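Local coordinates for thermostable monoacylglycerol lipase (Bacillus, PDB 4LHE), which catalyses the hydrolysis of monoacylglycerols to glycerol and free fatty acids, probably by the serine-esterase mechanism common among alpha/beta hydrolases, at residues 16-21 with 42-47; 76-81 with 108-113; 148-153 with 223-228. All blocks are in the same frame, centred on the assembly; numbering follows the deposited sequence.

Overall arrangement
The three contacts are spread over an alpha/beta hydrolase fold and follow one another along the chain without overlapping. Interaction 1 sets the loop joining strands 14-16 and 21-26 against the end of helix 37-45, near one edge of the mixed sheet. Interaction 2 joins helix 70-87 to the chain leaving helix 98-109, on the other face of that sheet. Interaction 3 brings two loops together beside the probable catalytic histidine. Centres of interactions 1 and 2 are about 19 Å apart, whereas interaction 3 lies about 27 Å from the first and 28 Å from the second. Two contacts thus belong to the framework, and the third to the putative active site.

Interaction 1 of 3, residues 16-21 with 42-47; sequences AENGPV and AYAKAG
Ala-16, Asn-18 and Gly-19 meet Ala-44 and Gly-47 in a small surface contact between a strand-connecting loop and the C-terminal end of helix 37-45 in the alpha/beta hydrolase fold. The helix ends in a Schellman motif, in which Gly-47 N bonds back to Ala-44 O. Gly-47 turns the chain with a positive phi of 113°, a backbone conformation in which a CB would collide with the carbonyl oxygen of Ala-46. That turn directs Gly-47 O at the loop, where it lies 3.2 Å from Asn-18 CB. On the helix flank the contact is purely apolar, Ala-16 CB standing 4.2 Å from Ala-44 CB. Ala-16 ends the edge strand 14-16, which pairs with strand 49-52 through Val-50. Between these two points sits the Asn-18 side chain, its CG anti to the carbonyl carbon and beside the backbone N (chi1 -67°). The amide ND2 approaches Ala-44 O to 3.3 Å, but at a poor angle for a bond, and it donates instead to Tyr-48 O just beyond the helix end. Thr-49 OG1 bonds both Asn-18 N and Gly-19 O, tying the loop to the start of the neighbouring strand 49-52. At Gly-19 the fit is close: a CB there would crowd Gly-47 O and clash with Pro-20 CD, and Gly-19 N itself stands 3.0 Å from Gly-47 O.

Interaction 2 of 3, residues 76-81 with 108-113; sequences SVEEGY and EHHPDI
Tyr-81, on helix 70-87, stacks its ring on that of His-110, which lies in the turn after helix 98-109. From CB, which points toward the other segment, chi1 of 166° sets CG anti to the backbone N, and the ring beyond it lies against His-110. Along the rim, CD2 lies 3.9 Å from His-110 NE2, and CE2 sits over the centre of the imidazole, 3.5 Å from His-110 CE1. The stack is face to face, with planes inclined by 27°. On the other rim, CE1 touches Ile-113 CG1 at 3.9 Å. CZ lies 3.6 Å from His-110 ND1, and at the tip OH donates to the syn lone pair of Asp-112 OD2 at 2.7 Å. Ring and carboxylate meet tip to tip. Asp-112 and His-110 both belong to the type I turn from His-110 to Ile-113, so one tyrosine touches several points of that turn, while Leu-106, Leu-24 and Ile-91 also pack on its side chain. One helical turn back, Glu-78 grips the imidazole at its edge: His-110 NE2 donates to OE1 at 3.0 Å and to OE2 at 3.2 Å, both through syn lone pairs. The shared N-H, with the stack on Tyr-81, probably limits rotation of the imidazole, and the facing carboxylate would probably stabilise a protonated, positively charged His-110.

Interaction 3 of 3, residues 148-153 with 223-228; sequences DLKNPD and NSYHVA. With SO4 (sulfate ion), chain D.
Asp-148 CG stands anti to the backbone N (chi1 -169°) and Tyr-225 CG anti to the carbonyl carbon (chi1 -63°), and the carboxylate lies beside the phenol ring. Asp-148 OD1 comes within 3.1 Å of Tyr-225 CD2 and also bonds His-197. Asp-148 OD2 accepts from His-226 N at 3.3 Å, the donor lying well above the carboxylate plane, and Asp-148 O takes a nearly straight bond (174°) from N of Val-227, the residue at the centre of an inverse gamma turn. Lys-150 crosses Tyr-225 at about a right angle, its CB 3.9 Å from the ring centroid in a CH-pi contact over the face. Replacing Tyr-225 by an alanine would probably leave the Lys-150 chain without a surface to lie on and His-197 without its edge-to-face partner. Leu-149 CG packs 3.7 Å from Val-227 CB. His-226, its backbone held through Asp-148, bonds Asp-196 through ND1, while NE2 donates to sulfate O3 at 2.8 Å. The sulfate also bonds Ser-97 OG and the backbone N of Phe-29 and Thr-30. This is consistent with a Ser-97, His-226, Asp-196 catalytic triad; the sulfate, probably from the crystallisation liquor, may occupy part of the site of ester attack.

Interaction 1 of 3, residues 16-21 with 42-47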
ATOM      1  N   ALA A  16     -11.122  12.426  -6.163  1.00 28.91           N
ATOM      2  CA  ALA A  16     -11.180  13.876  -6.348  1.00 29.53           C
ATOM      3  C   ALA A  16     -10.474  14.287  -7.618  1.00 30.20           C
ATOM      4  O   ALA A  16      -9.300  13.941  -7.829  1.00 29.89           O
ATOM      5  CB  ALA A  16     -10.603  14.621  -5.150  1.00 29.26           C
ATOM      6  N   GLU A  17     -11.192  15.033  -8.456  1.00 31.48           N
ATOM      7  CA  GLU A  17     -10.680  15.491  -9.741  1.00 32.44           C
ATOM      8  C   GLU A  17     -10.257  16.939  -9.874  1.00 32.23           C
ATOM      9  O   GLU A  17     -11.089  17.829 -10.052  1.00 33.23           O
ATOM     10  CB  GLU A  17     -11.755  15.386 -10.819  1.00 33.45           C
ATOM     11  CG  GLU A  17     -12.353  14.012 -10.954  1.00 34.16           C
ATOM     12  CD  GLU A  17     -12.869  13.762 -12.361  1.00 36.16           C
ATOM     13  OE1 GLU A  17     -12.471  14.513 -13.283  1.00 35.60           O
ATOM     14  OE2 GLU A  17     -13.663  12.814 -12.537  1.00 36.25           O
ATOM     15  N   ASN A  18      -8.955  17.160  -9.775  1.00 31.55           N
ATOM     16  CA  ASN A  18      -8.394  18.492  -9.849  1.00 32.17           C
ATOM     17  C   ASN A  18      -7.523  18.961 -11.001  1.00 32.35           C
ATOM     18  O   ASN A  18      -8.019  19.627 -11.904  1.00 33.84           O
ATOM     19  CB  ASN A  18      -7.584  18.641  -8.562  1.00 30.90           C
ATOM     20  CG  ASN A  18      -8.464  18.661  -7.321  1.00 31.73           C
ATOM     21  OD1 ASN A  18      -9.415  19.446  -7.232  1.00 32.35           O
ATOM     22  ND2 ASN A  18      -8.161  17.789  -6.360  1.00 30.52           N
ATOM     23  N   GLY A  19      -6.243  18.607 -10.992  1.00 31.80           N
ATOM     24  CA  GLY A  19      -5.349  19.018 -12.060  1.00 32.29           C
ATOM     25  C   GLY A  19      -4.947  17.737 -12.755  1.00 32.20           C
ATOM     26  O   GLY A  19      -5.335  16.641 -12.339  1.00 31.83           O
ATOM     27  N   PRO A  20      -4.126  17.868 -13.806  1.00 32.35           N
ATOM     28  CA  PRO A  20      -3.742  16.812 -14.749  1.00 32.51           C
ATOM     29  C   PRO A  20      -2.700  15.865 -14.181  1.00 31.43           C
ATOM     30  O   PRO A  20      -2.401  14.860 -14.815  1.00 32.08           O
ATOM     31  CB  PRO A  20      -3.148  17.602 -15.910  1.00 33.97           C
ATOM     32  CG  PRO A  20      -2.524  18.775 -15.241  1.00 33.89           C
ATOM     33  CD  PRO A  20      -3.505  19.156 -14.158  1.00 33.88           C
ATOM     34  N   VAL A  21      -2.152  16.175 -13.009  1.00 31.17           N
ATOM     35  CA  VAL A  21      -1.305  15.213 -12.319  1.00 30.34           C
ATOM     36  C   VAL A  21      -2.131  14.386 -11.315  1.00 29.60           C
ATOM     37  O   VAL A  21      -2.898  14.950 -10.525  1.00 29.63           O
ATOM     38  CB  VAL A  21      -0.148  15.897 -11.596  1.00 30.93           C
ATOM     39  CG1 VAL A  21       0.734  14.843 -10.946  1.00 29.89           C
ATOM     40  CG2 VAL A  21       0.671  16.715 -12.585  1.00 32.12           C
ATOM     41  N   ALA A  42      -4.664  15.645   1.724  1.00 25.49           N
ATOM     42  CA  ALA A  42      -3.561  16.598   1.523  1.00 26.27           C
ATOM     43  C   ALA A  42      -3.092  16.757   0.063  1.00 26.22           C
ATOM     44  O   ALA A  42      -2.768  17.878  -0.356  1.00 26.58           O
ATOM     45  CB  ALA A  42      -2.387  16.263   2.420  1.00 25.51           C
ATOM     46  N   TYR A  43      -3.046  15.669  -0.711  1.00 24.65           N
ATOM     47  CA  TYR A  43      -2.612  15.782  -2.115  1.00 26.13           C
ATOM     48  C   TYR A  43      -3.693  16.443  -2.988  1.00 26.76           C
ATOM     49  O   TYR A  43      -3.386  17.202  -3.913  1.00 27.60           O
ATOM     50  CB  TYR A  43      -2.185  14.420  -2.699  1.00 25.28           C
ATOM     51  CG  TYR A  43      -1.108  13.689  -1.899  1.00 24.70           C
ATOM     52  CD1 TYR A  43      -0.225  14.375  -1.073  1.00 25.08           C
ATOM     53  CD2 TYR A  43      -0.999  12.306  -1.963  1.00 23.67           C
ATOM     54  CE1 TYR A  43       0.753  13.695  -0.337  1.00 24.08           C
ATOM     55  CE2 TYR A  43      -0.038  11.628  -1.241  1.00 23.08           C
ATOM     56  CZ  TYR A  43       0.830  12.324  -0.426  1.00 23.78           C
ATOM     57  OH  TYR A  43       1.779  11.622   0.301  1.00 22.88           O
ATOM     58  N   ALA A  44      -4.949  16.143  -2.681  1.00 26.10           N
ATOM     59  CA  ALA A  44      -6.082  16.765  -3.358  1.00 27.80           C
ATOM     60  C   ALA A  44      -6.087  18.277  -3.106  1.00 28.60           C
ATOM     61  O   ALA A  44      -6.299  19.075  -4.023  1.00 28.78           O
ATOM     62  CB  ALA A  44      -7.375  16.130  -2.884  1.00 27.20           C
ATOM     63  N   LYS A  45      -5.838  18.672  -1.861  1.00 28.48           N
ATOM     64  CA  LYS A  45      -5.753  20.096  -1.527  1.00 29.75           C
ATOM     65  C   LYS A  45      -4.568  20.792  -2.229  1.00 30.82           C
ATOM     66  O   LYS A  45      -4.628  21.983  -2.555  1.00 31.08           O
ATOM     67  CB  LYS A  45      -5.713  20.303  -0.005  1.00 29.90           C
ATOM     68  CG  LYS A  45      -5.458  21.757   0.427  1.00 32.28           C
ATOM     69  CD  LYS A  45      -6.570  22.716  -0.055  1.00 34.70           C
ATOM     70  CE  LYS A  45      -6.023  24.028  -0.648  1.00 35.40           C
ATOM     71  NZ  LYS A  45      -5.292  24.868   0.351  1.00 35.52           N
ATOM     72  N   ALA A  46      -3.499  20.053  -2.496  1.00 29.18           N
ATOM     73  CA  ALA A  46      -2.371  20.648  -3.205  1.00 29.60           C
ATOM     74  C   ALA A  46      -2.618  20.744  -4.712  1.00 30.03           C
ATOM     75  O   ALA A  46      -1.767  21.228  -5.437  1.00 30.62           O
ATOM     76  CB  ALA A  46      -1.120  19.869  -2.937  1.00 28.31           C
ATOM     77  N   GLY A  47      -3.746  20.226  -5.194  1.00 30.24           N
ATOM     78  CA  GLY A  47      -4.084  20.381  -6.604  1.00 31.03           C
ATOM     79  C   GLY A  47      -4.094  19.109  -7.429  1.00 30.37           C
ATOM     80  O   GLY A  47      -4.404  19.134  -8.623  1.00 31.32           O
TER

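Interaction 2 of 3, residues 76-81 with 108-113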
ATOM      1  N   SER A  76      -8.425  -4.326  -8.397  1.00 29.96           N
ATOM      2  CA  SER A  76      -8.890  -3.092  -7.748  1.00 29.00           C
ATOM      3  C   SER A  76      -7.940  -1.952  -8.023  1.00 28.08           C
ATOM      4  O   SER A  76      -8.371  -0.839  -8.292  1.00 28.15           O
ATOM      5  CB  SER A  76      -8.977  -3.263  -6.228  1.00 28.57           C
ATOM      6  OG  SER A  76      -9.960  -4.199  -5.868  1.00 28.52           O
ATOM      7  N   VAL A  77      -6.643  -2.227  -7.919  1.00 29.04           N
ATOM      8  CA  VAL A  77      -5.623  -1.209  -8.167  1.00 29.35           C
ATOM      9  C   VAL A  77      -5.528  -0.846  -9.651  1.00 29.93           C
ATOM     10  O   VAL A  77      -5.315   0.322 -10.009  1.00 29.73           O
ATOM     11  CB  VAL A  77      -4.259  -1.678  -7.666  1.00 29.61           C
ATOM     12  CG1 VAL A  77      -3.232  -0.594  -7.874  1.00 31.29           C
ATOM     13  CG2 VAL A  77      -4.355  -2.019  -6.193  1.00 29.57           C
ATOM     14  N   GLU A  78      -5.695  -1.844 -10.518  1.00 30.80           N
ATOM     15  CA  GLU A  78      -5.648  -1.602 -11.966  1.00 31.83           C
ATOM     16  C   GLU A  78      -6.764  -0.681 -12.422  1.00 31.11           C
ATOM     17  O   GLU A  78      -6.561   0.175 -13.286  1.00 31.73           O
ATOM     18  CB  GLU A  78      -5.751  -2.918 -12.743  1.00 32.83           C
ATOM     19  CG  GLU A  78      -4.441  -3.673 -12.870  1.00 34.60           C
ATOM     20  CD  GLU A  78      -3.505  -3.066 -13.905  1.00 35.96           C
ATOM     21  OE1 GLU A  78      -3.845  -2.018 -14.513  1.00 35.41           O
ATOM     22  OE2 GLU A  78      -2.422  -3.660 -14.114  1.00 36.67           O
ATOM     23  N   GLU A  79      -7.949  -0.894 -11.851  1.00 30.83           N
ATOM     24  CA  GLU A  79      -9.149  -0.089 -12.111  1.00 30.00           C
ATOM     25  C   GLU A  79      -8.969   1.327 -11.570  1.00 29.43           C
ATOM     26  O   GLU A  79      -9.476   2.296 -12.151  1.00 29.62           O
ATOM     27  CB  GLU A  79     -10.359  -0.773 -11.461  1.00 29.80           C
ATOM     28  CG  GLU A  79     -11.578   0.106 -11.233  0.63 29.27           C
ATOM     29  CD  GLU A  79     -12.737  -0.653 -10.587  0.67 29.08           C
ATOM     30  OE1 GLU A  79     -13.780  -0.829 -11.250  0.56 29.55           O
ATOM     31  OE2 GLU A  79     -12.612  -1.064  -9.415  0.62 28.29           O
ATOM     32  N   GLY A  80      -8.241   1.463 -10.463  1.00 28.63           N
ATOM     33  CA  GLY A  80      -7.907   2.792  -9.969  1.00 28.12           C
ATOM     34  C   GLY A  80      -6.904   3.512 -10.861  1.00 29.08           C
ATOM     35  O   GLY A  80      -7.015   4.714 -11.111  1.00 29.77           O
ATOM     36  N   TYR A  81      -5.910   2.774 -11.340  1.00 30.00           N
ATOM     37  CA  TYR A  81      -4.961   3.322 -12.298  1.00 31.10           C
ATOM     38  C   TYR A  81      -5.668   3.728 -13.592  1.00 32.14           C
ATOM     39  O   TYR A  81      -5.374   4.789 -14.183  1.00 32.84           O
ATOM     40  CB  TYR A  81      -3.858   2.295 -12.559  1.00 31.96           C
ATOM     41  CG  TYR A  81      -3.010   2.591 -13.759  1.00 33.57           C
ATOM     42  CD1 TYR A  81      -1.897   3.407 -13.658  1.00 33.62           C
ATOM     43  CD2 TYR A  81      -3.309   2.022 -14.997  1.00 34.74           C
ATOM     44  CE1 TYR A  81      -1.108   3.668 -14.764  1.00 35.57           C
ATOM     45  CE2 TYR A  81      -2.529   2.274 -16.109  1.00 36.37           C
ATOM     46  CZ  TYR A  81      -1.435   3.094 -15.987  1.00 36.57           C
ATOM     47  OH  TYR A  81      -0.670   3.335 -17.098  1.00 38.55           O
ATOM     48  N   GLU A 108       5.872  -2.196 -12.332  1.00 36.53           N
ATOM     49  CA  GLU A 108       6.395  -3.280 -13.172  1.00 37.74           C
ATOM     50  C   GLU A 108       5.576  -3.516 -14.443  1.00 39.00           C
ATOM     51  O   GLU A 108       6.108  -3.974 -15.460  1.00 40.24           O
ATOM     52  CB  GLU A 108       6.482  -4.583 -12.362  1.00 37.26           C
ATOM     53  CG  GLU A 108       7.518  -4.529 -11.263  1.00 37.49           C
ATOM     54  CD  GLU A 108       7.351  -5.608 -10.233  1.00 37.08           C
ATOM     55  OE1 GLU A 108       6.430  -6.430 -10.371  1.00 37.96           O
ATOM     56  OE2 GLU A 108       8.153  -5.650  -9.286  1.00 36.74           O
ATOM     57  N   HIS A 109       4.284  -3.214 -14.389  1.00 38.78           N
ATOM     58  CA  HIS A 109       3.398  -3.484 -15.514  1.00 38.96           C
ATOM     59  C   HIS A 109       3.103  -2.256 -16.371  1.00 38.86           C
ATOM     60  O   HIS A 109       2.657  -2.389 -17.518  1.00 39.88           O
ATOM     61  CB  HIS A 109       2.091  -4.119 -15.024  1.00 38.76           C
ATOM     62  CG  HIS A 109       2.234  -5.545 -14.595  1.00 39.49           C
ATOM     63  ND1 HIS A 109       3.112  -5.945 -13.613  1.00 39.78           N
ATOM     64  CD2 HIS A 109       1.600  -6.670 -15.012  1.00 40.57           C
ATOM     65  CE1 HIS A 109       3.021  -7.252 -13.443  1.00 40.43           C
ATOM     66  NE2 HIS A 109       2.110  -7.716 -14.283  1.00 41.90           N
ATOM     67  N   HIS A 110       3.344  -1.067 -15.821  1.00 38.02           N
ATOM     68  CA  HIS A 110       3.110   0.186 -16.541  1.00 38.34           C
ATOM     69  C   HIS A 110       4.266   1.197 -16.348  1.00 39.22           C
ATOM     70  O   HIS A 110       4.184   2.072 -15.478  1.00 37.62           O
ATOM     71  CB  HIS A 110       1.817   0.882 -16.051  1.00 37.68           C
ATOM     72  CG  HIS A 110       0.575   0.037 -16.101  1.00 37.52           C
ATOM     73  ND1 HIS A 110      -0.198  -0.090 -17.237  1.00 38.13           N
ATOM     74  CD2 HIS A 110      -0.071  -0.660 -15.131  1.00 36.57           C
ATOM     75  CE1 HIS A 110      -1.240  -0.865 -16.978  1.00 37.85           C
ATOM     76  NE2 HIS A 110      -1.184  -1.225 -15.706  1.00 36.92           N
ATOM     77  N   PRO A 111       5.352   1.091 -17.135  1.00 41.13           N
ATOM     78  CA  PRO A 111       6.340   2.177 -16.985  1.00 40.32           C
ATOM     79  C   PRO A 111       5.957   3.570 -17.544  1.00 39.84           C
ATOM     80  O   PRO A 111       6.807   4.462 -17.594  1.00 40.55           O
ATOM     81  CB  PRO A 111       7.603   1.614 -17.660  1.00 41.92           C
ATOM     82  CG  PRO A 111       7.166   0.362 -18.379  1.00 42.46           C
ATOM     83  CD  PRO A 111       5.965  -0.146 -17.650  1.00 41.52           C
ATOM     84  N   ASP A 112       4.704   3.781 -17.929  1.00 40.37           N
ATOM     85  CA  ASP A 112       4.253   5.150 -18.172  1.00 39.98           C
ATOM     86  C   ASP A 112       4.107   5.896 -16.832  1.00 38.78           C
ATOM     87  O   ASP A 112       3.989   7.123 -16.787  1.00 38.59           O
ATOM     88  CB  ASP A 112       2.940   5.179 -18.958  1.00 40.53           C
ATOM     89  CG  ASP A 112       1.780   4.583 -18.181  1.00 40.23           C
ATOM     90  OD1 ASP A 112       1.472   3.389 -18.406  1.00 40.83           O
ATOM     91  OD2 ASP A 112       1.175   5.302 -17.347  1.00 39.50           O
ATOM     92  N   ILE A 113       4.115   5.139 -15.740  1.00 36.64           N
ATOM     93  CA  ILE A 113       4.048   5.714 -14.399  1.00 35.15           C
ATOM     94  C   ILE A 113       5.248   6.636 -14.151  1.00 35.25           C
ATOM     95  O   ILE A 113       6.402   6.238 -14.337  1.00 35.72           O
ATOM     96  CB  ILE A 113       3.931   4.594 -13.330  1.00 34.27           C
ATOM     97  CG1 ILE A 113       2.536   3.972 -13.392  1.00 34.44           C
ATOM     98  CG2 ILE A 113       4.163   5.134 -11.928  1.00 32.92           C
ATOM     99  CD1 ILE A 113       2.298   2.862 -12.359  1.00 33.99           C
TER

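Interaction 3 of 3, residues 148-153 with 223-228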
ATOM      1  N   ASP A 148       0.320  -2.044  14.702  1.00 48.93           N
ATOM      2  CA  ASP A 148       1.654  -1.544  15.013  1.00 48.16           C
ATOM      3  C   ASP A 148       1.714  -0.068  14.681  1.00 46.36           C
ATOM      4  O   ASP A 148       2.226   0.325  13.622  1.00 44.79           O
ATOM      5  CB  ASP A 148       2.736  -2.290  14.241  1.00 47.79           C
ATOM      6  CG  ASP A 148       4.130  -1.973  14.749  1.00 47.66           C
ATOM      7  OD1 ASP A 148       4.257  -1.612  15.939  1.00 48.64           O
ATOM      8  OD2 ASP A 148       5.105  -2.096  13.970  1.00 46.35           O
ATOM      9  N   LEU A 149       1.201   0.741  15.609  1.00 45.79           N
ATOM     10  CA  LEU A 149       1.077   2.192  15.454  1.00 44.09           C
ATOM     11  C   LEU A 149       1.508   2.832  16.759  1.00 45.20           C
ATOM     12  O   LEU A 149       1.062   2.416  17.832  1.00 47.64           O
ATOM     13  CB  LEU A 149      -0.385   2.552  15.197  1.00 43.38           C
ATOM     14  CG  LEU A 149      -0.791   3.442  14.025  1.00 40.96           C
ATOM     15  CD1 LEU A 149      -2.323   3.589  14.005  1.00 41.28           C
ATOM     16  CD2 LEU A 149      -0.132   4.785  14.103  1.00 38.87           C
ATOM     17  N   LYS A 150       2.366   3.840  16.694  1.00 43.28           N
ATOM     18  CA  LYS A 150       2.875   4.431  17.924  1.00 44.13           C
ATOM     19  C   LYS A 150       1.865   5.392  18.560  1.00 44.71           C
ATOM     20  O   LYS A 150       1.466   5.209  19.716  1.00 46.45           O
ATOM     21  CB  LYS A 150       4.208   5.134  17.664  1.00 43.73           C
ATOM     22  CG  LYS A 150       5.000   5.409  18.917  1.00 44.81           C
ATOM     23  CD  LYS A 150       5.898   6.605  18.727  1.00 43.29           C
ATOM     24  CE  LYS A 150       7.365   6.224  18.731  1.00 44.21           C
ATOM     25  NZ  LYS A 150       8.186   7.353  19.277  1.00 43.59           N
ATOM     26  N   ASN A 151       1.471   6.413  17.799  1.00 42.40           N
ATOM     27  CA  ASN A 151       0.445   7.375  18.199  1.00 41.61           C
ATOM     28  C   ASN A 151      -0.842   6.671  18.623  1.00 42.86           C
ATOM     29  O   ASN A 151      -1.474   5.994  17.821  1.00 42.51           O
ATOM     30  CB  ASN A 151       0.182   8.313  17.017  1.00 39.31           C
ATOM     31  CG  ASN A 151      -0.715   9.483  17.366  1.00 38.70           C
ATOM     32  OD1 ASN A 151      -1.116   9.675  18.520  1.00 40.27           O
ATOM     33  ND2 ASN A 151      -1.041  10.280  16.351  1.00 37.04           N
ATOM     34  N   PRO A 152      -1.233   6.827  19.903  1.00 45.57           N
ATOM     35  CA  PRO A 152      -2.374   6.109  20.473  1.00 46.22           C
ATOM     36  C   PRO A 152      -3.704   6.803  20.218  1.00 46.16           C
ATOM     37  O   PRO A 152      -4.748   6.227  20.536  1.00 47.43           O
ATOM     38  CB  PRO A 152      -2.070   6.142  21.976  1.00 49.53           C
ATOM     39  CG  PRO A 152      -1.425   7.458  22.160  1.00 48.08           C
ATOM     40  CD  PRO A 152      -0.603   7.708  20.901  1.00 45.48           C
ATOM     41  N   ASP A 153      -3.679   8.013  19.667  1.00 43.78           N
ATOM     42  CA  ASP A 153      -4.923   8.758  19.435  1.00 42.62           C
ATOM     43  C   ASP A 153      -5.515   8.538  18.040  1.00 41.45           C
ATOM     44  O   ASP A 153      -6.483   9.204  17.658  1.00 40.13           O
ATOM     45  CB  ASP A 153      -4.720  10.258  19.651  1.00 41.08           C
ATOM     46  CG  ASP A 153      -4.216  10.583  21.046  1.00 43.78           C
ATOM     47  OD1 ASP A 153      -4.523   9.815  21.987  1.00 46.00           O
ATOM     48  OD2 ASP A 153      -3.513  11.604  21.191  1.00 42.00           O
ATOM     49  N   ASN A 223      10.053   8.308  13.992  1.00 41.66           N
ATOM     50  CA  ASN A 223       9.065   8.356  15.074  1.00 42.16           C
ATOM     51  C   ASN A 223       7.780   7.582  14.746  1.00 40.90           C
ATOM     52  O   ASN A 223       6.702   7.941  15.210  1.00 40.82           O
ATOM     53  CB  ASN A 223       8.726   9.815  15.414  1.00 42.28           C
ATOM     54  CG  ASN A 223       8.181   9.986  16.836  1.00 44.55           C
ATOM     55  OD1 ASN A 223       8.296   9.088  17.681  1.00 44.51           O
ATOM     56  ND2 ASN A 223       7.583  11.148  17.098  1.00 43.43           N
ATOM     57  N   SER A 224       7.892   6.525  13.950  1.00 40.07           N
ATOM     58  CA  SER A 224       6.708   5.792  13.516  1.00 38.27           C
ATOM     59  C   SER A 224       6.930   4.304  13.532  1.00 37.48           C
ATOM     60  O   SER A 224       8.025   3.832  13.251  1.00 38.64           O
ATOM     61  CB  SER A 224       6.323   6.190  12.088  1.00 36.95           C
ATOM     62  OG  SER A 224       5.918   7.536  12.027  1.00 37.34           O
ATOM     63  N   TYR A 225       5.873   3.560  13.818  1.00 37.01           N
ATOM     64  CA  TYR A 225       5.919   2.123  13.614  1.00 37.11           C
ATOM     65  C   TYR A 225       5.260   1.821  12.268  1.00 34.85           C
ATOM     66  O   TYR A 225       4.995   2.732  11.473  1.00 33.78           O
ATOM     67  CB  TYR A 225       5.094   1.380  14.663  1.00 37.84           C
ATOM     68  CG  TYR A 225       5.571   1.542  16.088  1.00 39.73           C
ATOM     69  CD1 TYR A 225       6.860   1.980  16.375  1.00 40.66           C
ATOM     70  CD2 TYR A 225       4.718   1.253  17.152  1.00 40.73           C
ATOM     71  CE1 TYR A 225       7.281   2.129  17.694  1.00 43.15           C
ATOM     72  CE2 TYR A 225       5.126   1.399  18.463  1.00 42.04           C
ATOM     73  CZ  TYR A 225       6.407   1.832  18.728  1.00 43.57           C
ATOM     74  OH  TYR A 225       6.802   1.972  20.040  1.00 45.94           O
ATOM     75  N   HIS A 226       4.992   0.546  12.024  1.00 34.24           N
ATOM     76  CA  HIS A 226       4.519   0.096  10.714  1.00 32.91           C
ATOM     77  C   HIS A 226       3.504   0.965   9.977  1.00 31.18           C
ATOM     78  O   HIS A 226       3.692   1.275   8.795  1.00 30.54           O
ATOM     79  CB  HIS A 226       3.945  -1.308  10.816  1.00 32.18           C
ATOM     80  CG  HIS A 226       3.566  -1.896   9.494  1.00 30.68           C
ATOM     81  ND1 HIS A 226       4.447  -1.962   8.436  1.00 30.34           N
ATOM     82  CD2 HIS A 226       2.412  -2.458   9.059  1.00 29.96           C
ATOM     83  CE1 HIS A 226       3.855  -2.545   7.407  1.00 28.75           C
ATOM     84  NE2 HIS A 226       2.619  -2.855   7.758  1.00 29.07           N
ATOM     85  N   VAL A 227       2.421   1.317  10.659  1.00 31.25           N
ATOM     86  CA  VAL A 227       1.321   2.059  10.027  1.00 31.37           C
ATOM     87  C   VAL A 227       1.674   3.542   9.963  1.00 31.38           C
ATOM     88  O   VAL A 227       1.004   4.376  10.567  1.00 32.24           O
ATOM     89  CB  VAL A 227       0.021   1.894  10.804  1.00 31.48           C
ATOM     90  CG1 VAL A 227      -1.178   2.430   9.983  1.00 30.50           C
ATOM     91  CG2 VAL A 227      -0.192   0.429  11.127  1.00 31.19           C
ATOM     92  N   ALA A 228       2.739   3.852   9.226  1.00 31.21           N
ATOM     93  CA  ALA A 228       3.384   5.171   9.261  1.00 31.98           C
ATOM     94  C   ALA A 228       2.493   6.321   8.744  1.00 32.15           C
ATOM     95  O   ALA A 228       2.656   7.470   9.142  1.00 32.44           O
ATOM     96  CB  ALA A 228       4.706   5.103   8.474  1.00 31.49           C
TER
HETATM   97  S   SO4 D 302      -0.595  -4.078   6.154  1.00 44.98           S
HETATM   98  O1  SO4 D 302      -1.833  -4.758   6.526  1.00 45.35           O
HETATM   99  O2  SO4 D 302      -0.771  -2.617   6.295  1.00 38.45           O
HETATM  100  O3  SO4 D 302       0.476  -4.508   7.052  1.00 47.54           O
HETATM  101  O4  SO4 D 302      -0.266  -4.475   4.782  1.00 36.16           O